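Local coordinates for dipeptidase (PDB 3PEB), which is probably a manganese-dependent peptidase of the M24B family, represented here by its N-terminal, creatinase/prolidase-type domain alone, at residues Ile99-Phe104 with Arg122-Thr127; Ile23-Val28 with Asp105-Thr110. All blocks are in the same frame, centred on the assembly; numbering follows the deposited sequence.

Contact 1: residues Ile99-Phe104 with Arg122-Thr127; sequences IIYAEF and RFENLT. With EDO (1,2-ethanediol), chain J.
The amide oxygen OD1 of N125 is gripped by two backbone donors, F104 N across the contact at 3.1 Å and T127 N of its own segment at 3.0 Å. They arrive from opposite faces of the amide plane, so the side chain both holds the loop that follows the neighbouring strand and caps the turn leading into helix 127-133. The setting is a beta-alpha-beta unit, in which strand 96-102 and the edge strand 122-125 run parallel, joined through helix 109-118. Four backbone bonds hold the pair: I100 N to R122 O, E124 N to I100 O, A102 N to E124 O, and L126 N to A102 O, the last at 2.7 Å and 177°. CG of N125 lies anti to its backbone N (chi1 -168°), which turns the amide toward F104, nearly parallel to that ring, while N125 CB sits over the ring face. On the face carrying I99 and Y101, E124 CB rests 3.7 Å from the centroid of the Y101 ring. I99 CG1 covers one face of the R122 guanidinium. On the opposite face, I100 CB lies over the F123 ring, A102 CB meets its edge, and F112 of the connecting helix packs edge-to-face against it. R122 bends at chi3 (89°), and E124 OE2, lying in the guanidinium plane, accepts from its NE through the anti lone pair, a 3.0 Å salt bridge.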
ATOM      1  N   ILE A  99     -13.792  -4.441  -2.457  1.00 31.79           N
ATOM      2  CA  ILE A  99     -13.663  -3.006  -2.265  1.00 30.07           C
ATOM      3  C   ILE A  99     -12.268  -2.679  -1.754  1.00 28.43           C
ATOM      4  O   ILE A  99     -11.826  -3.214  -0.717  1.00 26.92           O
ATOM      5  CB  ILE A  99     -14.713  -2.463  -1.284  1.00 30.84           C
ATOM      6  CG1 ILE A  99     -16.135  -2.807  -1.751  1.00 34.22           C
ATOM      7  CG2 ILE A  99     -14.525  -0.963  -1.109  1.00 29.70           C
ATOM      8  CD1 ILE A  99     -17.224  -2.488  -0.760  1.00 36.16           C
ATOM      9  N   ILE A 100     -11.559  -1.822  -2.492  1.00 26.60           N
ATOM     10  CA  ILE A 100     -10.195  -1.459  -2.159  1.00 25.57           C
ATOM     11  C   ILE A 100     -10.106   0.036  -1.951  1.00 24.94           C
ATOM     12  O   ILE A 100     -10.576   0.805  -2.803  1.00 25.76           O
ATOM     13  CB  ILE A 100      -9.226  -1.877  -3.274  1.00 25.57           C
ATOM     14  CG1 ILE A 100      -9.291  -3.390  -3.484  1.00 28.10           C
ATOM     15  CG2 ILE A 100      -7.783  -1.423  -2.974  1.00 24.62           C
ATOM     16  CD1 ILE A 100      -8.534  -3.877  -4.697  1.00 28.31           C
ATOM     17  N   TYR A 101      -9.492   0.463  -0.841  1.00 24.00           N
ATOM     18  CA  TYR A 101      -9.304   1.886  -0.587  1.00 24.09           C
ATOM     19  C   TYR A 101      -7.916   2.326  -1.066  1.00 23.52           C
ATOM     20  O   TYR A 101      -6.945   1.634  -0.847  1.00 24.08           O
ATOM     21  CB  TYR A 101      -9.518   2.245   0.891  1.00 24.43           C
ATOM     22  CG  TYR A 101     -10.975   2.499   1.191  1.00 26.22           C
ATOM     23  CD1 TYR A 101     -11.843   1.441   1.433  1.00 27.24           C
ATOM     24  CD2 TYR A 101     -11.493   3.795   1.171  1.00 27.15           C
ATOM     25  CE1 TYR A 101     -13.191   1.669   1.664  1.00 29.51           C
ATOM     26  CE2 TYR A 101     -12.823   4.039   1.405  1.00 28.29           C
ATOM     27  CZ  TYR A 101     -13.678   2.968   1.655  1.00 29.05           C
ATOM     28  OH  TYR A 101     -15.000   3.204   1.871  1.00 29.74           O
ATOM     29  N   ALA A 102      -7.844   3.496  -1.696  1.00 23.56           N
ATOM     30  CA  ALA A 102      -6.577   4.048  -2.172  1.00 22.95           C
ATOM     31  C   ALA A 102      -6.612   5.564  -2.065  1.00 23.31           C
ATOM     32  O   ALA A 102      -7.684   6.173  -1.913  1.00 24.28           O
ATOM     33  CB  ALA A 102      -6.276   3.583  -3.623  1.00 23.09           C
ATOM     34  N   GLU A 103      -5.438   6.188  -2.094  1.00 22.55           N
ATOM     35  CA  GLU A 103      -5.365   7.623  -1.855  1.00 23.15           C
ATOM     36  C   GLU A 103      -5.512   8.377  -3.182  1.00 24.20           C
ATOM     37  O   GLU A 103      -4.523   8.584  -3.874  1.00 24.07           O
ATOM     38  CB  GLU A 103      -4.046   7.999  -1.197  1.00 22.44           C
ATOM     39  CG  GLU A 103      -3.815   7.338   0.169  1.00 23.69           C
ATOM     40  CD  GLU A 103      -2.468   7.695   0.740  1.00 24.40           C
ATOM     41  OE1 GLU A 103      -1.496   6.981   0.388  1.00 23.98           O
ATOM     42  OE2 GLU A 103      -2.374   8.704   1.504  1.00 25.72           O
ATOM     43  N   PHE A 104      -6.725   8.812  -3.483  1.00 25.48           N
ATOM     44  CA  PHE A 104      -7.034   9.398  -4.801  1.00 26.62           C
ATOM     45  C   PHE A 104      -6.363  10.745  -5.024  1.00 28.30           C
ATOM     46  O   PHE A 104      -6.164  11.125  -6.170  1.00 28.75           O
ATOM     47  CB  PHE A 104      -8.533   9.568  -5.005  1.00 28.07           C
ATOM     48  CG  PHE A 104      -9.301   8.273  -5.274  1.00 28.58           C
ATOM     49  CD1 PHE A 104      -8.717   7.014  -5.185  1.00 29.15           C
ATOM     50  CD2 PHE A 104     -10.652   8.354  -5.613  1.00 31.64           C
ATOM     51  CE1 PHE A 104      -9.476   5.867  -5.433  1.00 29.92           C
ATOM     52  CE2 PHE A 104     -11.399   7.224  -5.848  1.00 31.47           C
ATOM     53  CZ  PHE A 104     -10.824   5.981  -5.735  1.00 29.78           C
ATOM     54  N   ARG A 122     -13.406  -2.837  -6.830  1.00 36.93           N
ATOM     55  CA  ARG A 122     -13.847  -1.465  -6.908  1.00 37.07           C
ATOM     56  C   ARG A 122     -13.010  -0.616  -5.973  1.00 33.92           C
ATOM     57  O   ARG A 122     -12.823  -0.970  -4.797  1.00 31.80           O
ATOM     58  CB  ARG A 122     -15.316  -1.377  -6.464  1.00 39.29           C
ATOM     59  CG  ARG A 122     -15.855   0.031  -6.528  1.00 44.59           C
ATOM     60  CD  ARG A 122     -17.350   0.083  -6.328  1.00 50.88           C
ATOM     61  NE  ARG A 122     -17.703   0.214  -4.915  1.00 53.79           N
ATOM     62  CZ  ARG A 122     -18.342  -0.701  -4.193  1.00 57.32           C
ATOM     63  NH1 ARG A 122     -18.717  -1.864  -4.721  1.00 60.28           N
ATOM     64  NH2 ARG A 122     -18.620  -0.444  -2.919  1.00 58.52           N
ATOM     65  N   PHE A 123     -12.536   0.519  -6.472  1.00 31.48           N
ATOM     66  CA  PHE A 123     -11.720   1.393  -5.668  1.00 29.58           C
ATOM     67  C   PHE A 123     -12.537   2.546  -5.077  1.00 29.91           C
ATOM     68  O   PHE A 123     -13.403   3.147  -5.741  1.00 30.63           O
ATOM     69  CB  PHE A 123     -10.557   1.954  -6.482  1.00 29.57           C
ATOM     70  CG  PHE A 123      -9.444   0.973  -6.729  1.00 28.98           C
ATOM     71  CD1 PHE A 123      -9.557  -0.006  -7.703  1.00 31.78           C
ATOM     72  CD2 PHE A 123      -8.260   1.083  -6.030  1.00 30.38           C
ATOM     73  CE1 PHE A 123      -8.503  -0.893  -7.944  1.00 31.35           C
ATOM     74  CE2 PHE A 123      -7.192   0.199  -6.265  1.00 29.98           C
ATOM     75  CZ  PHE A 123      -7.326  -0.789  -7.210  1.00 31.41           C
ATOM     76  N   GLU A 124     -12.211   2.872  -3.837  1.00 28.14           N
ATOM     77  CA  GLU A 124     -12.811   3.965  -3.087  1.00 29.34           C
ATOM     78  C   GLU A 124     -11.701   4.810  -2.502  1.00 28.14           C
ATOM     79  O   GLU A 124     -10.573   4.350  -2.387  1.00 27.62           O
ATOM     80  CB  GLU A 124     -13.690   3.449  -1.950  1.00 30.51           C
ATOM     81  CG  GLU A 124     -14.929   2.648  -2.392  1.00 33.83           C
ATOM     82  CD  GLU A 124     -15.998   3.484  -3.080  1.00 41.52           C
ATOM     83  OE1 GLU A 124     -15.932   4.738  -3.031  1.00 43.88           O
ATOM     84  OE2 GLU A 124     -16.918   2.871  -3.677  1.00 45.34           O
ATOM     85  N   ASN A 125     -12.030   6.048  -2.140  1.00 28.44           N
ATOM     86  CA  ASN A 125     -11.039   7.054  -1.745  1.00 28.37           C
ATOM     87  C   ASN A 125     -10.719   7.040  -0.228  1.00 27.58           C
ATOM     88  O   ASN A 125     -11.586   7.274   0.586  1.00 28.44           O
ATOM     89  CB  ASN A 125     -11.553   8.436  -2.112  1.00 29.59           C
ATOM     90  CG  ASN A 125     -10.500   9.505  -2.022  1.00 30.30           C
ATOM     91  OD1 ASN A 125      -9.313   9.225  -1.815  1.00 26.22           O
ATOM     92  ND2 ASN A 125     -10.926  10.765  -2.251  1.00 31.34           N
ATOM     93  N   LEU A 126      -9.461   6.773   0.091  1.00 26.07           N
ATOM     94  CA  LEU A 126      -8.908   6.749   1.453  1.00 25.32           C
ATOM     95  C   LEU A 126      -8.437   8.107   1.929  1.00 25.66           C
ATOM     96  O   LEU A 126      -8.206   8.296   3.130  1.00 25.86           O
ATOM     97  CB  LEU A 126      -7.705   5.812   1.492  1.00 24.47           C
ATOM     98  CG  LEU A 126      -7.136   5.406   2.866  1.00 25.13           C
ATOM     99  CD1 LEU A 126      -8.188   4.634   3.688  1.00 27.14           C
ATOM    100  CD2 LEU A 126      -5.881   4.571   2.628  1.00 24.36           C
ATOM    101  N   THR A 127      -8.273   9.068   1.014  1.00 27.05           N
ATOM    102  CA  THR A 127      -7.632  10.320   1.377  1.00 28.01           C
ATOM    103  C   THR A 127      -8.353  11.072   2.507  1.00 29.39           C
ATOM    104  O   THR A 127      -7.699  11.595   3.421  1.00 29.92           O
ATOM    105  CB  THR A 127      -7.392  11.234   0.117  1.00 28.63           C
ATOM    106  OG1 THR A 127      -6.324  10.690  -0.673  1.00 28.74           O
ATOM    107  CG2 THR A 127      -7.002  12.652   0.570  1.00 30.44           C
TER
HETATM  108  C1  EDO J 143     -13.320   1.915 -10.425  1.00 66.01           C
HETATM  109  O1  EDO J 143     -13.083   1.308  -9.153  1.00 60.79           O
HETATM  110  C2  EDO J 143     -13.014   0.881 -11.503  1.00 66.45           C
HETATM  111  O2  EDO J 143     -12.505  -0.326 -10.905  1.00 67.01           O
HETATM  112  O   HOH W   1      -4.082  10.782   1.196  1.00 29.68           O

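Contact 2: residues Ile23-Val28 with Asp105-Thr110; sequences IVSDPV and DNLNVT. With EDO (1,2-ethanediol), chain E.
S25 OG donates a short hydrogen bond, 2.6 Å, to N106 OD1, and this bond anchors a small contact between two loops of the creatinase/prolidase N-terminal domain, each leading into a helix. The tight part lies around the serine and the asparagine. The S25 hydroxyl sits between the backbone N and the carbonyl carbon (chi1 56°), which turns it to N106 OD1, and the donor lies only 18° from the amide plane. L107 brings its CD2 branch to within 3.5 Å of S25 OG. The D26 carboxylate and the N106 amide stack with their planes 10° apart, N106 CG lying 3.6 Å from D26 CB. D26 OD1 accepts from V28 N at 3.0 Å and caps helix 27-34. Farther out the packing is looser: P27 CD stays 4.4 Å from N106 ND2, and N106 O accepts from O1 of an ethanediol at 2.8 Å, probably a molecule of the crystallisation liquor. N108 is the N-cap of helix 109-118, its OD1 accepting from K111 N. The contact thus lies where strand 21-24 gives way to helix 27-34, while L107 also packs on F46 of strand 46-50 and on F112 and L115 of helix 109-118.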
ATOM      1  N   ILE A  23      -4.552   0.490  -0.058  1.00 21.94           N
ATOM      2  CA  ILE A  23      -3.289   0.648  -0.779  1.00 22.06           C
ATOM      3  C   ILE A  23      -2.839   2.073  -0.555  1.00 23.02           C
ATOM      4  O   ILE A  23      -3.456   3.016  -1.056  1.00 23.94           O
ATOM      5  CB  ILE A  23      -3.431   0.370  -2.310  1.00 22.89           C
ATOM      6  CG1 ILE A  23      -3.955  -1.044  -2.538  1.00 22.50           C
ATOM      7  CG2 ILE A  23      -2.051   0.574  -3.023  1.00 22.67           C
ATOM      8  CD1 ILE A  23      -4.216  -1.401  -4.034  1.00 25.26           C
ATOM      9  N   VAL A  24      -1.762   2.219   0.211  1.00 23.31           N
ATOM     10  CA  VAL A  24      -1.223   3.505   0.598  1.00 23.51           C
ATOM     11  C   VAL A  24      -0.042   3.797  -0.316  1.00 23.83           C
ATOM     12  O   VAL A  24       0.879   2.984  -0.425  1.00 23.68           O
ATOM     13  CB  VAL A  24      -0.805   3.491   2.100  1.00 23.82           C
ATOM     14  CG1 VAL A  24      -0.126   4.816   2.524  1.00 24.26           C
ATOM     15  CG2 VAL A  24      -2.042   3.240   2.994  1.00 24.20           C
ATOM     16  N   SER A  25      -0.092   4.954  -0.980  1.00 24.21           N
ATOM     17  CA  SER A  25       0.903   5.336  -1.951  1.00 23.65           C
ATOM     18  C   SER A  25       1.679   6.604  -1.621  1.00 24.86           C
ATOM     19  O   SER A  25       2.790   6.779  -2.136  1.00 25.38           O
ATOM     20  CB  SER A  25       0.252   5.526  -3.333  1.00 23.09           C
ATOM     21  OG  SER A  25      -0.789   6.466  -3.272  1.00 23.55           O
ATOM     22  N   ASP A  26       1.112   7.499  -0.816  1.00 24.46           N
ATOM     23  CA  ASP A  26       1.745   8.768  -0.522  1.00 25.16           C
ATOM     24  C   ASP A  26       2.881   8.490   0.442  1.00 25.84           C
ATOM     25  O   ASP A  26       2.644   7.914   1.513  1.00 24.36           O
ATOM     26  CB  ASP A  26       0.712   9.726   0.118  1.00 25.79           C
ATOM     27  CG  ASP A  26       1.248  11.117   0.308  1.00 29.10           C
ATOM     28  OD1 ASP A  26       2.486  11.306   0.339  1.00 28.84           O
ATOM     29  OD2 ASP A  26       0.420  12.046   0.367  1.00 30.50           O
ATOM     30  N   PRO A  27       4.132   8.857   0.069  1.00 26.09           N
ATOM     31  CA  PRO A  27       5.254   8.626   0.990  1.00 26.53           C
ATOM     32  C   PRO A  27       5.083   9.254   2.360  1.00 27.12           C
ATOM     33  O   PRO A  27       5.540   8.696   3.377  1.00 27.91           O
ATOM     34  CB  PRO A  27       6.460   9.258   0.247  1.00 27.68           C
ATOM     35  CG  PRO A  27       6.065   9.131  -1.220  1.00 27.86           C
ATOM     36  CD  PRO A  27       4.586   9.463  -1.209  1.00 26.78           C
ATOM     37  N   VAL A  28       4.401  10.387   2.416  1.00 28.16           N
ATOM     38  CA  VAL A  28       4.113  11.045   3.695  1.00 28.94           C
ATOM     39  C   VAL A  28       3.215  10.139   4.565  1.00 28.56           C
ATOM     40  O   VAL A  28       3.464   9.967   5.767  1.00 28.61           O
ATOM     41  CB  VAL A  28       3.484  12.430   3.460  1.00 30.36           C
ATOM     42  CG1 VAL A  28       3.062  13.064   4.772  1.00 32.90           C
ATOM     43  CG2 VAL A  28       4.491  13.357   2.693  1.00 31.74           C
ATOM     44  N   ASP A 105      -6.031  11.481  -3.957  1.00 28.36           N
ATOM     45  CA  ASP A 105      -5.333  12.745  -4.122  1.00 29.80           C
ATOM     46  C   ASP A 105      -3.854  12.523  -4.444  1.00 28.03           C
ATOM     47  O   ASP A 105      -3.202  13.419  -4.968  1.00 29.53           O
ATOM     48  CB  ASP A 105      -5.470  13.655  -2.878  1.00 31.03           C
ATOM     49  CG  ASP A 105      -6.815  14.367  -2.778  1.00 36.09           C
ATOM     50  OD1 ASP A 105      -7.792  14.057  -3.506  1.00 38.91           O
ATOM     51  OD2 ASP A 105      -6.903  15.269  -1.912  1.00 37.58           O
ATOM     52  N   ASN A 106      -3.319  11.338  -4.184  1.00 26.84           N
ATOM     53  CA  ASN A 106      -1.910  11.065  -4.383  1.00 26.27           C
ATOM     54  C   ASN A 106      -1.625  10.269  -5.662  1.00 26.22           C
ATOM     55  O   ASN A 106      -0.682  10.578  -6.378  1.00 26.51           O
ATOM     56  CB  ASN A 106      -1.295  10.300  -3.196  1.00 25.69           C
ATOM     57  CG  ASN A 106       0.159   9.900  -3.446  1.00 26.70           C
ATOM     58  OD1 ASN A 106       0.461   8.742  -3.734  1.00 25.98           O
ATOM     59  ND2 ASN A 106       1.067  10.895  -3.388  1.00 26.86           N
ATOM     60  N   LEU A 107      -2.394   9.220  -5.902  1.00 25.27           N
ATOM     61  CA  LEU A 107      -2.201   8.360  -7.062  1.00 25.73           C
ATOM     62  C   LEU A 107      -2.444   9.114  -8.346  1.00 25.68           C
ATOM     63  O   LEU A 107      -3.458   9.780  -8.492  1.00 28.36           O
ATOM     64  CB  LEU A 107      -3.180   7.200  -7.097  1.00 26.03           C
ATOM     65  CG  LEU A 107      -2.994   5.983  -6.273  1.00 27.39           C
ATOM     66  CD1 LEU A 107      -4.212   5.061  -6.565  1.00 28.11           C
ATOM     67  CD2 LEU A 107      -1.620   5.270  -6.490  1.00 25.21           C
ATOM     68  N   ASN A 108      -1.506   9.031  -9.264  1.00 24.61           N
ATOM     69  CA  ASN A 108      -1.763   9.491 -10.617  1.00 24.60           C
ATOM     70  C   ASN A 108      -2.509   8.434 -11.405  1.00 23.94           C
ATOM     71  O   ASN A 108      -2.651   7.316 -10.944  1.00 23.03           O
ATOM     72  CB  ASN A 108      -0.511  10.049 -11.290  1.00 25.71           C
ATOM     73  CG  ASN A 108       0.546   8.992 -11.564  1.00 26.17           C
ATOM     74  OD1 ASN A 108       0.291   7.815 -11.431  1.00 28.83           O
ATOM     75  ND2 ASN A 108       1.753   9.443 -11.902  1.00 27.14           N
ATOM     76  N   VAL A 109      -3.007   8.796 -12.575  1.00 23.82           N
ATOM     77  CA  VAL A 109      -3.821   7.885 -13.374  1.00 25.16           C
ATOM     78  C   VAL A 109      -2.966   6.691 -13.861  1.00 24.61           C
ATOM     79  O   VAL A 109      -3.450   5.559 -13.889  1.00 24.76           O
ATOM     80  CB  VAL A 109      -4.506   8.622 -14.522  1.00 27.16           C
ATOM     81  CG1 VAL A 109      -5.153   7.632 -15.526  1.00 29.04           C
ATOM     82  CG2 VAL A 109      -5.563   9.620 -13.960  1.00 28.46           C
ATOM     83  N   THR A 110      -1.699   6.942 -14.153  1.00 23.91           N
ATOM     84  CA  THR A 110      -0.777   5.873 -14.581  1.00 25.72           C
ATOM     85  C   THR A 110      -0.678   4.774 -13.507  1.00 23.98           C
ATOM     86  O   THR A 110      -0.821   3.601 -13.805  1.00 23.85           O
ATOM     87  CB  THR A 110       0.610   6.470 -14.881  1.00 25.24           C
ATOM     88  OG1 THR A 110       0.458   7.460 -15.900  1.00 30.54           O
ATOM     89  CG2 THR A 110       1.618   5.384 -15.333  1.00 29.07           C
TER
HETATM   90  C1  EDO E 138      -0.663  13.299  -8.111  0.50 57.72           C
HETATM   91  O1  EDO E 138       0.192  13.162  -6.972  0.50 58.33           O
HETATM   92  C2  EDO E 138       0.101  13.036  -9.400  0.50 57.70           C
HETATM   93  O2  EDO E 138       0.697  14.238  -9.896  0.50 58.17           O

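The two contacts, with centres about 10 Å apart, sit side by side at the ends of neighbouring strands of one mixed sheet. Their segments alternate along the chain: 23-28, 99-104, 105-110, 122-127. Residues 99-104 run straight on into 105-110, so one half of contact 2 is the start of the crossover whose two strands pair in contact 1. Strand 21-24 lies next to strand 96-102 in the sheet, with Y101 O 2.8 Å from I23 N. The carboxylate of E103 ties the two together, OE1 accepting from S25 N and D26 N, and OE2 bonding to T29 OG1. The end of strand 96-102 is thereby tied to the loop after strand 21-24 and to helix 27-34 within this N-terminal domain.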